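PDB 4WES: nitrogenase molybdenum-iron protein beta chain from Clostridium pasteurianum, which forms, with the alpha chain, the molybdenum-iron component of nitrogenase, which reduces dinitrogen to ammonium, and shares an [8Fe-7S] cluster with that chain. Local coordinates for residues 387-392 with 404-409; 97-102 with 131-136; 191-196 with 289-294; 173-178 with 199-204. All coordinates share one frame; numbering follows the deposited sequence. Where two conformers were deposited one is given.

Contact 1 of 4, residues 387-392 with 404-409; sequences DLLISN and IPFVRF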
loop_
_atom_site.group_PDB
_atom_site.type_symbol
_atom_site.label_atom_id
_atom_site.label_comp_id
_atom_site.label_asym_id
_atom_site.label_seq_id
_atom_site.Cartn_x
_atom_site.Cartn_y
_atom_site.Cartn_z
ATOM N N ASP B 387 11.462 4.764 -12.602
ATOM C CA ASP B 387 11.226 4.953 -11.184
ATOM C C ASP B 387 9.904 4.361 -10.663
ATOM O O ASP B 387 9.682 4.297 -9.463
ATOM C CB ASP B 387 11.263 6.448 -10.859
ATOM C CG ASP B 387 12.544 7.098 -11.270
ATOM O OD1 ASP B 387 13.614 6.610 -10.801
ATOM O OD2 ASP B 387 12.541 8.054 -12.069
ATOM N N LEU B 388 9.052 3.931 -11.594
ATOM C CA LEU B 388 7.695 3.528 -11.263
ATOM C C LEU B 388 7.149 2.734 -12.451
ATOM O O LEU B 388 7.381 3.085 -13.590
ATOM C CB LEU B 388 6.818 4.769 -11.031
ATOM C CG LEU B 388 5.356 4.567 -10.585
ATOM C CD1 LEU B 388 5.295 3.971 -9.188
ATOM C CD2 LEU B 388 4.594 5.891 -10.643
ATOM N N LEU B 389 6.414 1.681 -12.119
ATOM C CA LEU B 389 5.731 0.829 -13.104
ATOM C C LEU B 389 4.279 0.746 -12.722
ATOM O O LEU B 389 3.963 0.417 -11.576
ATOM C CB LEU B 389 6.350 -0.565 -13.122
ATOM C CG LEU B 389 5.698 -1.624 -13.999
ATOM C CD1 LEU B 389 5.711 -1.284 -15.465
ATOM C CD2 LEU B 389 6.325 -2.973 -13.792
ATOM N N ILE B 390 3.408 0.972 -13.692
ATOM C CA ILE B 390 1.958 0.912 -13.511
ATOM C C ILE B 390 1.363 -0.007 -14.570
ATOM O O ILE B 390 1.515 0.247 -15.763
ATOM C CB ILE B 390 1.295 2.308 -13.588
ATOM C CG1 ILE B 390 1.981 3.318 -12.660
ATOM C CG2 ILE B 390 -0.183 2.178 -13.275
ATOM C CD1 ILE B 390 1.407 4.694 -12.729
ATOM N N SER B 391 0.742 -1.101 -14.130
ATOM C CA SER B 391 0.194 -2.067 -15.056
ATOM C C SER B 391 -0.696 -3.038 -14.318
ATOM O O SER B 391 -0.820 -2.978 -13.096
ATOM C CB SER B 391 1.314 -2.881 -15.764
ATOM O OG SER B 391 1.923 -3.834 -14.881
ATOM N N ASN B 392 -1.232 -4.022 -15.054
ATOM C CA ASN B 392 -1.965 -5.096 -14.406
ATOM C C ASN B 392 -0.990 -6.047 -13.717
ATOM O O ASN B 392 0.228 -5.807 -13.645
ATOM C CB ASN B 392 -2.874 -5.803 -15.419
ATOM C CG ASN B 392 -2.108 -6.618 -16.457
ATOM O OD1 ASN B 392 -0.989 -7.060 -16.228
ATOM N ND2 ASN B 392 -2.755 -6.853 -17.593
ATOM N N ILE B 404 11.494 -2.157 -9.231
ATOM C CA ILE B 404 10.765 -0.931 -9.544
ATOM C C ILE B 404 9.511 -0.851 -8.683
ATOM O O ILE B 404 8.714 -1.800 -8.661
ATOM C CB ILE B 404 10.322 -0.897 -11.031
ATOM C CG1 ILE B 404 11.475 -1.125 -11.988
ATOM C CG2 ILE B 404 9.654 0.430 -11.349
ATOM C CD1 ILE B 404 11.041 -1.448 -13.387
ATOM N N PRO B 405 9.294 0.292 -8.013
ATOM C CA PRO B 405 7.989 0.498 -7.313
ATOM C C PRO B 405 6.831 0.277 -8.260
ATOM O O PRO B 405 6.840 0.770 -9.379
ATOM C CB PRO B 405 8.092 1.950 -6.834
ATOM C CG PRO B 405 9.561 2.159 -6.656
ATOM C CD PRO B 405 10.199 1.440 -7.819
ATOM N N PHE B 406 5.834 -0.473 -7.765
ATOM C CA PHE B 406 4.821 -1.053 -8.630
ATOM C C PHE B 406 3.410 -0.729 -8.154
ATOM O O PHE B 406 3.059 -1.003 -7.013
ATOM C CB PHE B 406 5.029 -2.569 -8.692
ATOM C CG PHE B 406 4.039 -3.332 -9.543
ATOM C CD1 PHE B 406 3.750 -2.943 -10.836
ATOM C CD2 PHE B 406 3.419 -4.479 -9.047
ATOM C CE1 PHE B 406 2.835 -3.643 -11.607
ATOM C CE2 PHE B 406 2.509 -5.177 -9.820
ATOM C CZ PHE B 406 2.226 -4.764 -11.101
ATOM N N VAL B 407 2.586 -0.172 -9.051
ATOM C CA VAL B 407 1.183 0.101 -8.843
ATOM C C VAL B 407 0.346 -0.786 -9.746
ATOM O O VAL B 407 0.448 -0.686 -10.965
ATOM C CB VAL B 407 0.869 1.577 -9.075
ATOM C CG1 VAL B 407 -0.624 1.871 -8.949
ATOM C CG2 VAL B 407 1.693 2.438 -8.114
ATOM N N ARG B 408 -0.506 -1.592 -9.132
ATOM C CA ARG B 408 -1.459 -2.414 -9.873
ATOM C C ARG B 408 -2.609 -1.553 -10.388
ATOM O O ARG B 408 -3.243 -0.830 -9.597
ATOM C CB ARG B 408 -1.975 -3.530 -8.989
ATOM C CG ARG B 408 -0.953 -4.614 -8.744
ATOM C CD ARG B 408 -1.353 -5.553 -7.617
ATOM N NE ARG B 408 -0.379 -6.632 -7.475
ATOM C CZ ARG B 408 0.799 -6.535 -6.851
ATOM N NH1 ARG B 408 1.130 -5.415 -6.245
ATOM N NH2 ARG B 408 1.630 -7.548 -6.903
ATOM N N PHE B 409 -2.902 -1.633 -11.673
ATOM C CA PHE B 409 -3.884 -0.758 -12.324
ATOM C C PHE B 409 -4.458 -1.490 -13.515
ATOM O O PHE B 409 -3.740 -2.229 -14.196
ATOM C CB PHE B 409 -3.133 0.507 -12.765
ATOM C CG PHE B 409 -3.963 1.540 -13.477
ATOM C CD1 PHE B 409 -4.535 2.566 -12.776
ATOM C CD2 PHE B 409 -4.112 1.495 -14.832
ATOM C CE1 PHE B 409 -5.281 3.544 -13.439
ATOM C CE2 PHE B 409 -4.844 2.461 -15.500
ATOM C CZ PHE B 409 -5.434 3.480 -14.808
#
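Leu389 is bonded through both its N-H and its C=O, to Pro405 just before strand 406-408 and to Val407 within it. Its N donates to Pro405 O at 2.9 Å, and its O accepts from Val407 N in a bond that is nearly straight, with 172° at the hydrogen. Further along, Ser391 N donates to Val407 O at the longer distance of 3.2 Å, and Ser391 O receives Phe409 N. That last donor stands 53° out of the carbonyl plane, whereas the other three lie close to the C=O axis. Strands 388-391 and 406-408 therefore run parallel, their axes 15° apart, and CA-H...O contacts such as Arg408 CA to Ser391 O at 3.3 Å fill in between the N-H bonds.

Apolar contacts line both faces. On one, Leu389 and Phe406 lie side by side, and Leu389 CD2 is 3.9 Å from Phe406 CD1. On the other, Ile390 CG1 rests beside Val407 CB, and Ile390 CG2 packs closely, at 3.4 Å, on Phe409 CB.

Polar groups meet the rim of the Phe406 ring: Ser391 OG and Asn392 O both approach it near its plane, Ser391 OG coming within 3.4 Å of Phe406 CE1. The same OG donates to Asn392 O on an in-plane lone pair, which helps set the rotation of the Ser391 hydroxyl.

The pair belongs to a beta-alpha-beta unit through helix 396-402. Strand 314-318 flanks 388-391, helix 321-333 packs on Ile390 and Phe409, and helix 426-448 on Leu388, Pro405 and Val407.

Contact 2 of 4, residues 97-102 with 131-136; sequences PDIIAV and GKLVIH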
loop_
_atom_site.group_PDB
_atom_site.type_symbol
_atom_site.label_atom_id
_atom_site.label_comp_id
_atom_site.label_asym_id
_atom_site.label_seq_id
_atom_site.Cartn_x
_atom_site.Cartn_y
_atom_site.Cartn_z
ATOM N N PRO B 97 -32.847 -16.347 -16.745
ATOM C CA PRO B 97 -32.500 -14.941 -16.864
ATOM C C PRO B 97 -33.668 -14.187 -17.511
ATOM O O PRO B 97 -34.535 -14.808 -18.137
ATOM C CB PRO B 97 -31.284 -14.974 -17.796
ATOM C CG PRO B 97 -31.560 -16.145 -18.671
ATOM C CD PRO B 97 -32.195 -17.173 -17.776
ATOM N N ASP B 98 -33.647 -12.856 -17.418
ATOM C CA ASP B 98 -34.612 -12.035 -18.173
ATOM C C ASP B 98 -34.113 -11.780 -19.604
ATOM O O ASP B 98 -34.908 -11.524 -20.514
ATOM C CB ASP B 98 -34.890 -10.722 -17.453
ATOM C CG ASP B 98 -35.691 -10.910 -16.188
ATOM O OD1 ASP B 98 -36.258 -11.997 -15.974
ATOM O OD2 ASP B 98 -35.741 -9.950 -15.401
ATOM N N ILE B 99 -32.783 -11.818 -19.779
ATOM C CA ILE B 99 -32.148 -11.540 -21.052
ATOM C C ILE B 99 -30.896 -12.396 -21.172
ATOM O O ILE B 99 -30.129 -12.516 -20.227
ATOM C CB ILE B 99 -31.857 -10.030 -21.218
ATOM C CG1 ILE B 99 -31.220 -9.737 -22.566
ATOM C CG2 ILE B 99 -31.034 -9.462 -20.067
ATOM C CD1 ILE B 99 -31.172 -8.256 -22.904
ATOM N N ILE B 100 -30.734 -13.009 -22.346
ATOM C CA ILE B 100 -29.505 -13.704 -22.715
ATOM C C ILE B 100 -28.740 -12.781 -23.653
ATOM O O ILE B 100 -29.277 -12.358 -24.666
ATOM C CB ILE B 100 -29.804 -15.053 -23.391
ATOM C CG1 ILE B 100 -30.602 -15.974 -22.460
ATOM C CG2 ILE B 100 -28.506 -15.706 -23.842
ATOM C CD1 ILE B 100 -31.034 -17.262 -23.108
ATOM N N ALA B 101 -27.484 -12.466 -23.302
ATOM C CA ALA B 101 -26.678 -11.593 -24.138
ATOM C C ALA B 101 -25.559 -12.427 -24.758
ATOM O O ALA B 101 -24.602 -12.802 -24.098
ATOM C CB ALA B 101 -26.095 -10.458 -23.338
ATOM N N VAL B 102 -25.728 -12.726 -26.038
ATOM C CA VAL B 102 -24.824 -13.617 -26.773
ATOM C C VAL B 102 -23.645 -12.836 -27.352
ATOM O O VAL B 102 -23.822 -11.770 -27.952
ATOM C CB VAL B 102 -25.593 -14.284 -27.937
ATOM C CG1 VAL B 102 -24.651 -15.202 -28.710
ATOM C CG2 VAL B 102 -26.786 -15.068 -27.400
ATOM N N GLY B 131 -41.868 -12.036 -22.616
ATOM C CA GLY B 131 -41.207 -11.164 -21.657
ATOM C C GLY B 131 -39.708 -11.347 -21.557
ATOM O O GLY B 131 -39.048 -10.564 -20.889
ATOM N N LYS B 132 -39.187 -12.379 -22.213
ATOM C CA LYS B 132 -37.749 -12.654 -22.185
ATOM C C LYS B 132 -37.128 -12.169 -23.470
ATOM O O LYS B 132 -37.792 -12.060 -24.505
ATOM C CB LYS B 132 -37.465 -14.153 -22.043
ATOM C CG LYS B 132 -38.103 -14.772 -20.821
ATOM C CD LYS B 132 -37.526 -14.244 -19.528
ATOM C CE LYS B 132 -37.950 -15.078 -18.336
ATOM N NZ LYS B 132 -37.311 -14.650 -17.081
ATOM N N LEU B 133 -35.806 -11.956 -23.428
ATOM C CA LEU B 133 -35.096 -11.420 -24.571
ATOM C C LEU B 133 -33.811 -12.185 -24.851
ATOM O O LEU B 133 -33.132 -12.654 -23.924
ATOM C CB LEU B 133 -34.730 -9.953 -24.338
ATOM C CG LEU B 133 -35.895 -8.993 -24.186
ATOM C CD1 LEU B 133 -35.461 -7.639 -23.688
ATOM C CD2 LEU B 133 -36.627 -8.863 -25.511
ATOM N N VAL B 134 -33.451 -12.269 -26.130
ATOM C CA VAL B 134 -32.114 -12.739 -26.571
ATOM C C VAL B 134 -31.533 -11.688 -27.492
ATOM O O VAL B 134 -32.150 -11.315 -28.488
ATOM C CB VAL B 134 -32.199 -14.088 -27.324
ATOM C CG1 VAL B 134 -30.796 -14.523 -27.764
ATOM C CG2 VAL B 134 -32.856 -15.168 -26.469
ATOM N N ILE B 135 -30.365 -11.176 -27.114
ATOM C CA ILE B 135 -29.654 -10.213 -27.914
ATOM C C ILE B 135 -28.270 -10.761 -28.263
ATOM O O ILE B 135 -27.833 -11.757 -27.690
ATOM C CB ILE B 135 -29.536 -8.849 -27.191
ATOM C CG1 ILE B 135 -28.575 -8.856 -26.012
ATOM C CG2 ILE B 135 -30.920 -8.371 -26.754
ATOM C CD1 ILE B 135 -28.233 -7.480 -25.523
ATOM N N HIS B 136 -27.586 -10.122 -29.200
ATOM C CA HIS B 136 -26.240 -10.592 -29.556
ATOM C C HIS B 136 -25.350 -9.463 -30.033
ATOM O O HIS B 136 -25.821 -8.399 -30.465
ATOM C CB HIS B 136 -26.263 -11.680 -30.649
ATOM C CG HIS B 136 -26.194 -11.149 -32.044
ATOM N ND1 HIS B 136 -27.269 -10.588 -32.712
ATOM C CD2 HIS B 136 -25.151 -11.094 -32.890
ATOM C CE1 HIS B 136 -26.880 -10.209 -33.915
ATOM N NE2 HIS B 136 -25.597 -10.499 -34.046
#
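Ile100 O accepts Ile135 N at 2.9 Å, with 170° at the hydrogen, joining parallel strands 99-104 and 133-136, the latter at the margin of this chain's four-stranded parallel sheet. The axes of the paired segments approach to 4.5 Å. On either side of that bond, Ile100 N donates to Leu133 O and Val102 N to Ile135 O, the latter at 2.8 Å.

Packing is tight on both faces of this part. On one, Ile99 CD1 crosses to Ile135 CG2 at 3.9 Å while Ala101 CB lies beside Ile135 CG1. The Ile135 CG1 branch stands between the backbone N and the carbonyl carbon (chi1 71°), which turns it in over Ala101. Helix 146-161 covers this face. On the other, Val102 CG2 meets Val134 CG1 at 4.1 Å and Val102 CB meets His136 CB; helices 115-125 and 81-95 pack there, and the His136 ring leads away from strand 99-104 to bond Tyr160 through ND1. The Val102 side chain is about 12 Å from the [8Fe-7S] cluster.

The start of the pair is looser: Gly131 is exposed, and the first backbone bond, Leu133 N to Asp98 O, is longer at 3.1 Å and less straight at 144°. Here the contact is carried by the polar end of Lys132. Its chain bends at chi2 and its end returns to segment 97-102, where NZ also bonds Asn96 OD1, while Asp98 OD2 is held by Asn37. Lys132 NZ donates to Pro97 O at 3.0 Å from above the carbonyl plane, and forms a salt bridge of 3.1 Å with the anti lone pair of Asp98 OD1.

Contact 3 of 4, residues 191-196 with 289-294; sequences FEAMDI and PASIEE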
loop_
_atom_site.group_PDB
_atom_site.type_symbol
_atom_site.label_atom_id
_atom_site.label_comp_id
_atom_site.label_asym_id
_atom_site.label_seq_id
_atom_site.Cartn_x
_atom_site.Cartn_y
_atom_site.Cartn_z
ATOM N N PHE B 191 -22.653 12.246 -10.771
ATOM C CA PHE B 191 -23.934 12.654 -11.376
ATOM C C PHE B 191 -24.948 13.027 -10.289
ATOM O O PHE B 191 -25.658 14.044 -10.381
ATOM C CB PHE B 191 -24.558 11.530 -12.208
ATOM C CG PHE B 191 -24.153 11.506 -13.672
ATOM C CD1 PHE B 191 -24.943 12.166 -14.604
ATOM C CD2 PHE B 191 -23.030 10.843 -14.109
ATOM C CE1 PHE B 191 -24.586 12.180 -15.928
ATOM C CE2 PHE B 191 -22.697 10.835 -15.423
ATOM C CZ PHE B 191 -23.477 11.486 -16.341
ATOM N N GLU B 192 -25.012 12.199 -9.243
ATOM C CA GLU B 192 -25.989 12.426 -8.175
ATOM C C GLU B 192 -25.643 13.695 -7.402
ATOM O O GLU B 192 -26.539 14.484 -7.055
ATOM C CB GLU B 192 -26.049 11.200 -7.281
ATOM C CG GLU B 192 -26.710 10.050 -8.041
ATOM C CD GLU B 192 -26.542 8.684 -7.434
ATOM O OE1 GLU B 192 -26.015 8.582 -6.310
ATOM O OE2 GLU B 192 -26.954 7.713 -8.132
ATOM N N ALA B 193 -24.357 13.934 -7.144
ATOM C CA ALA B 193 -23.957 15.167 -6.455
ATOM C C ALA B 193 -24.284 16.410 -7.306
ATOM O O ALA B 193 -24.594 17.479 -6.760
ATOM C CB ALA B 193 -22.481 15.126 -6.090
ATOM N N MET B 194 -24.183 16.284 -8.623
ATOM C CA MET B 194 -24.521 17.350 -9.565
ATOM C C MET B 194 -26.046 17.521 -9.716
ATOM O O MET B 194 -26.488 18.482 -10.345
ATOM C CB MET B 194 -23.919 17.100 -10.956
ATOM C CG MET B 194 -22.389 17.258 -11.074
ATOM S SD MET B 194 -21.771 18.931 -10.914
ATOM C CE MET B 194 -22.349 19.697 -12.436
ATOM N N ASP B 195 -26.825 16.577 -9.190
ATOM C CA ASP B 195 -28.271 16.549 -9.323
ATOM C C ASP B 195 -28.718 16.414 -10.789
ATOM O O ASP B 195 -29.674 17.074 -11.225
ATOM C CB ASP B 195 -28.916 17.776 -8.651
ATOM C CG ASP B 195 -30.400 17.594 -8.412
ATOM O OD1 ASP B 195 -30.874 16.431 -8.292
ATOM O OD2 ASP B 195 -31.097 18.620 -8.325
ATOM N N ILE B 196 -28.055 15.524 -11.524
ATOM C CA ILE B 196 -28.327 15.274 -12.918
ATOM C C ILE B 196 -28.872 13.852 -13.111
ATOM O O ILE B 196 -28.143 12.887 -12.924
ATOM C CB ILE B 196 -27.063 15.472 -13.777
ATOM C CG1 ILE B 196 -26.649 16.930 -13.710
ATOM C CG2 ILE B 196 -27.270 15.026 -15.219
ATOM C CD1 ILE B 196 -25.267 17.215 -14.279
ATOM N N PRO B 289 -21.402 21.663 -7.239
ATOM C CA PRO B 289 -21.585 21.853 -5.794
ATOM C C PRO B 289 -20.292 21.919 -4.998
ATOM O O PRO B 289 -19.217 21.473 -5.440
ATOM C CB PRO B 289 -22.383 20.632 -5.381
ATOM C CG PRO B 289 -21.986 19.574 -6.361
ATOM C CD PRO B 289 -21.796 20.306 -7.663
ATOM N N ALA B 290 -20.403 22.468 -3.799
ATOM C CA ALA B 290 -19.256 22.677 -2.940
ATOM C C ALA B 290 -18.520 21.374 -2.635
ATOM O O ALA B 290 -17.289 21.359 -2.505
ATOM C CB ALA B 290 -19.719 23.342 -1.654
ATOM N N SER B 291 -19.270 20.274 -2.501
ATOM C CA SER B 291 -18.625 18.996 -2.163
ATOM C C SER B 291 -17.639 18.534 -3.226
ATOM O O SER B 291 -16.537 18.084 -2.905
ATOM C CB SER B 291 -19.689 17.918 -1.927
ATOM O OG SER B 291 -20.440 17.657 -3.100
ATOM N N ILE B 292 -18.037 18.672 -4.486
ATOM C CA ILE B 292 -17.148 18.319 -5.602
ATOM C C ILE B 292 -15.951 19.261 -5.679
ATOM O O ILE B 292 -14.812 18.842 -5.864
ATOM C CB ILE B 292 -17.902 18.263 -6.929
ATOM C CG1 ILE B 292 -18.895 17.093 -6.924
ATOM C CG2 ILE B 292 -16.944 18.187 -8.117
ATOM C CD1 ILE B 292 -19.759 16.966 -8.150
ATOM N N GLU B 293 -16.210 20.542 -5.502
ATOM C CA GLU B 293 -15.122 21.506 -5.466
ATOM C C GLU B 293 -14.143 21.219 -4.335
ATOM O O GLU B 293 -12.925 21.360 -4.526
ATOM C CB GLU B 293 -15.674 22.939 -5.428
ATOM C CG GLU B 293 -14.544 23.950 -5.532
ATOM C CD GLU B 293 -14.945 25.323 -5.928
ATOM O OE1 GLU B 293 -14.097 26.220 -5.722
ATOM O OE2 GLU B 293 -16.070 25.509 -6.453
ATOM N N GLU B 294 -14.651 20.829 -3.161
ATOM C CA GLU B 294 -13.741 20.480 -2.051
ATOM C C GLU B 294 -12.850 19.304 -2.452
ATOM O O GLU B 294 -11.648 19.314 -2.174
ATOM C CB GLU B 294 -14.525 20.146 -0.772
ATOM C CG GLU B 294 -13.614 19.914 0.399
ATOM C CD GLU B 294 -14.266 19.312 1.621
ATOM O OE1 GLU B 294 -15.067 18.369 1.486
ATOM O OE2 GLU B 294 -13.925 19.766 2.747
#
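Met194, in one of its two conformers, crosses both of its partners, Pro289 and Ile292, at about a right angle. CG of Met194 is anti to its carbonyl carbon (chi1 -71°), and the chain is bent at chi2 and chi3. In that conformer alone, the sulfur meets the proline ring at its CD atom, with Met194 SD to Pro289 CD 3.5 Å. The same SD lies 3.9 Å from Ile292 CD1, so one atom bridges the two residues.

Ile292 points toward the other segment, and its CD1 is shared: besides the sulfur it touches Ala193 CB at 3.9 Å. Pro289, also pointing across, sets CG 3.4 Å from Ala193 O. The contact is small, burying 179 Å², and mainly apolar, with no polar bond across it.

Two helix ends meet here. Helix 181-193 finishes in a Schellman motif, evidenced by the positive phi of Asp195 (62°) and the bonds from Ile196 N to Phe191 O and from Asp195 N to Glu192 O. Pro289 holds the N-cap position of helix 290-305. Helix 270-284 backs Met194 through Leu280 and Ser281, while strand 172-175 lies against Phe191 and Ile196; further along helix 290-305, Glu293 forms a salt bridge with Lys520 of the alpha chain.

Contact 4 of 4, residues 173-178 with 199-204; sequences NVIPGF and IMFPDT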
loop_
_atom_site.group_PDB
_atom_site.type_symbol
_atom_site.label_atom_id
_atom_site.label_comp_id
_atom_site.label_asym_id
_atom_site.label_seq_id
_atom_site.Cartn_x
_atom_site.Cartn_y
_atom_site.Cartn_z
ATOM N N ASN B 173 -27.524 9.832 -20.836
ATOM C CA ASN B 173 -26.935 8.489 -20.843
ATOM C C ASN B 173 -25.429 8.621 -20.570
ATOM O O ASN B 173 -24.802 9.548 -21.103
ATOM C CB ASN B 173 -27.097 7.811 -22.183
ATOM C CG ASN B 173 -28.538 7.641 -22.591
ATOM O OD1 ASN B 173 -29.396 7.364 -21.764
ATOM N ND2 ASN B 173 -28.785 7.796 -23.892
ATOM N N VAL B 174 -24.857 7.703 -19.816
ATOM C CA VAL B 174 -23.421 7.642 -19.658
ATOM C C VAL B 174 -22.947 6.224 -19.926
ATOM O O VAL B 174 -23.401 5.288 -19.272
ATOM C CB VAL B 174 -22.930 8.216 -18.303
ATOM C CG1 VAL B 174 -23.590 7.549 -17.109
ATOM C CG2 VAL B 174 -21.404 8.163 -18.216
ATOM N N ILE B 175 -22.051 6.095 -20.899
ATOM C CA ILE B 175 -21.399 4.824 -21.172
ATOM C C ILE B 175 -20.007 4.974 -20.557
ATOM O O ILE B 175 -19.227 5.800 -21.011
ATOM C CB ILE B 175 -21.331 4.506 -22.676
ATOM C CG1 ILE B 175 -22.729 4.497 -23.298
ATOM C CG2 ILE B 175 -20.614 3.202 -22.901
ATOM C CD1 ILE B 175 -22.720 4.443 -24.827
ATOM N N PRO B 176 -19.726 4.220 -19.475
ATOM C CA PRO B 176 -18.565 4.520 -18.649
ATOM C C PRO B 176 -17.250 3.928 -19.160
ATOM O O PRO B 176 -16.214 4.126 -18.539
ATOM C CB PRO B 176 -18.949 3.921 -17.309
ATOM C CG PRO B 176 -19.746 2.718 -17.689
ATOM C CD PRO B 176 -20.588 3.197 -18.857
ATOM N N GLY B 177 -17.317 3.141 -20.222
ATOM C CA GLY B 177 -16.177 2.449 -20.735
ATOM C C GLY B 177 -15.822 1.194 -19.946
ATOM O O GLY B 177 -16.558 0.745 -19.067
ATOM N N PHE B 178 -14.672 0.609 -20.311
ATOM C CA PHE B 178 -14.196 -0.618 -19.685
ATOM C C PHE B 178 -13.458 -0.250 -18.412
ATOM O O PHE B 178 -12.228 -0.270 -18.335
ATOM C CB PHE B 178 -13.365 -1.436 -20.673
ATOM C CG PHE B 178 -12.924 -2.752 -20.121
ATOM C CD1 PHE B 178 -13.821 -3.745 -19.874
ATOM C CD2 PHE B 178 -11.570 -2.993 -19.768
ATOM C CE1 PHE B 178 -13.407 -4.986 -19.324
ATOM C CE2 PHE B 178 -11.199 -4.200 -19.236
ATOM C CZ PHE B 178 -12.125 -5.188 -19.018
ATOM N N ILE B 199 -28.840 7.627 -17.072
ATOM C CA ILE B 199 -28.900 6.183 -17.245
ATOM C C ILE B 199 -27.459 5.760 -17.532
ATOM O O ILE B 199 -26.894 6.199 -18.534
ATOM C CB ILE B 199 -29.775 5.713 -18.426
ATOM C CG1 ILE B 199 -31.231 6.175 -18.237
ATOM C CG2 ILE B 199 -29.707 4.200 -18.537
ATOM C CD1 ILE B 199 -32.057 6.034 -19.495
ATOM N N MET B 200 -26.844 4.956 -16.669
ATOM C CA MET B 200 -25.525 4.396 -16.937
ATOM C C MET B 200 -25.675 3.016 -17.540
ATOM O O MET B 200 -26.442 2.215 -17.013
ATOM C CB MET B 200 -24.700 4.302 -15.659
ATOM C CG MET B 200 -23.318 3.691 -15.899
ATOM S SD MET B 200 -22.272 3.624 -14.460
ATOM C CE MET B 200 -21.772 5.319 -14.414
ATOM N N PHE B 201 -24.950 2.736 -18.619
ATOM C CA PHE B 201 -24.909 1.381 -19.104
ATOM C C PHE B 201 -23.610 1.117 -19.864
ATOM O O PHE B 201 -23.099 2.017 -20.550
ATOM C CB PHE B 201 -26.114 1.076 -20.003
ATOM C CG PHE B 201 -26.059 1.664 -21.363
ATOM C CD1 PHE B 201 -26.407 3.007 -21.568
ATOM C CD2 PHE B 201 -25.829 0.873 -22.470
ATOM C CE1 PHE B 201 -26.399 3.563 -22.830
ATOM C CE2 PHE B 201 -25.842 1.423 -23.752
ATOM C CZ PHE B 201 -26.137 2.764 -23.919
ATOM N N PRO B 202 -23.102 -0.124 -19.809
ATOM C CA PRO B 202 -23.349 -1.133 -18.777
ATOM C C PRO B 202 -22.987 -0.608 -17.372
ATOM O O PRO B 202 -22.308 0.421 -17.245
ATOM C CB PRO B 202 -22.425 -2.302 -19.164
ATOM C CG PRO B 202 -21.973 -1.983 -20.566
ATOM C CD PRO B 202 -21.954 -0.494 -20.644
ATOM N N ASP B 203 -23.445 -1.325 -16.346
ATOM C CA ASP B 203 -23.131 -0.958 -14.959
ATOM C C ASP B 203 -22.963 -2.236 -14.163
ATOM O O ASP B 203 -23.936 -2.890 -13.848
ATOM C CB ASP B 203 -24.256 -0.078 -14.395
ATOM C CG ASP B 203 -24.036 0.274 -12.951
ATOM O OD1 ASP B 203 -22.940 0.043 -12.413
ATOM O OD2 ASP B 203 -24.998 0.816 -12.335
ATOM N N THR B 204 -21.707 -2.590 -13.858
ATOM C CA THR B 204 -21.422 -3.823 -13.132
ATOM C C THR B 204 -21.352 -3.601 -11.614
ATOM O O THR B 204 -21.046 -4.544 -10.871
ATOM C CB THR B 204 -20.101 -4.437 -13.600
ATOM O OG1 THR B 204 -19.112 -3.442 -13.336
ATOM C CG2 THR B 204 -20.152 -4.782 -15.085
#
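Val174 N donates to Ile199 O at 2.8 Å with 162° at the hydrogen, the shorter of two backbone bonds here; in the other, Phe201 N donates to Val174 O at 3.1 Å. Beside them, Asn173 and Ile199 lie side by side, pointing the same way, with Asn173 OD1 3.7 Å from Ile199 CB and CD1. That oxygen is hydrogen-bonded to Ser235 OG, and the amide's ND2 bonds Thr232 O and Thr238 OG1, so this buried side chain is held at both ends.

The two backbone bonds establish parallel pairing of strands 172-175 and 198-200, joined through helix 181-193 as a beta-alpha-beta unit at one margin of a four-stranded parallel sheet.

On the helix side, Val174 CG1 stands between its backbone N and carbonyl carbon (chi1 55°), where it reaches Met200 CB at 3.7 Å; Met200 in turn packs on Met184 and Ile187 of that helix. Beyond Val174, Ile175 CG1 lies over one face of the Phe201 ring in a CH-pi contact, 4.1 Å from the centroid and displaced toward the rim, and Ile175 CD1 touches Phe201 CZ.

Past the strands, Pro176 meets the chain where a cis peptide bond precedes Pro202: Pro176 CD is 3.3 Å from Phe201 O, and Pro176 CG is 3.5 Å from Pro202 O, a buried oxygen with no polar partner in the model.

How the contacts relate
From the N terminus, contact 2 closes first, pairing strands 99-104 and 133-136 after an excursion of 28 residues that is largely helical. Contact 4 follows, its two strands bracketing helix 181-193. Contact 3 begins within that bracket, since 191-196 lies between 173-178 and 199-204, and closes only at 289-294, so contacts 3 and 4 cross along the chain. They also touch in space, Phe191 CE2 packing at 3.8 Å on Val174 CG1. Contact 1 closes last, by a short crossover. Contacts 1, 2 and 4 each secure an outer strand of a different parallel sheet, whereas contact 3 links helices 181-193 and 290-305. Contacts 1 and 2 lie farthest apart, their centres 39 Å from each other.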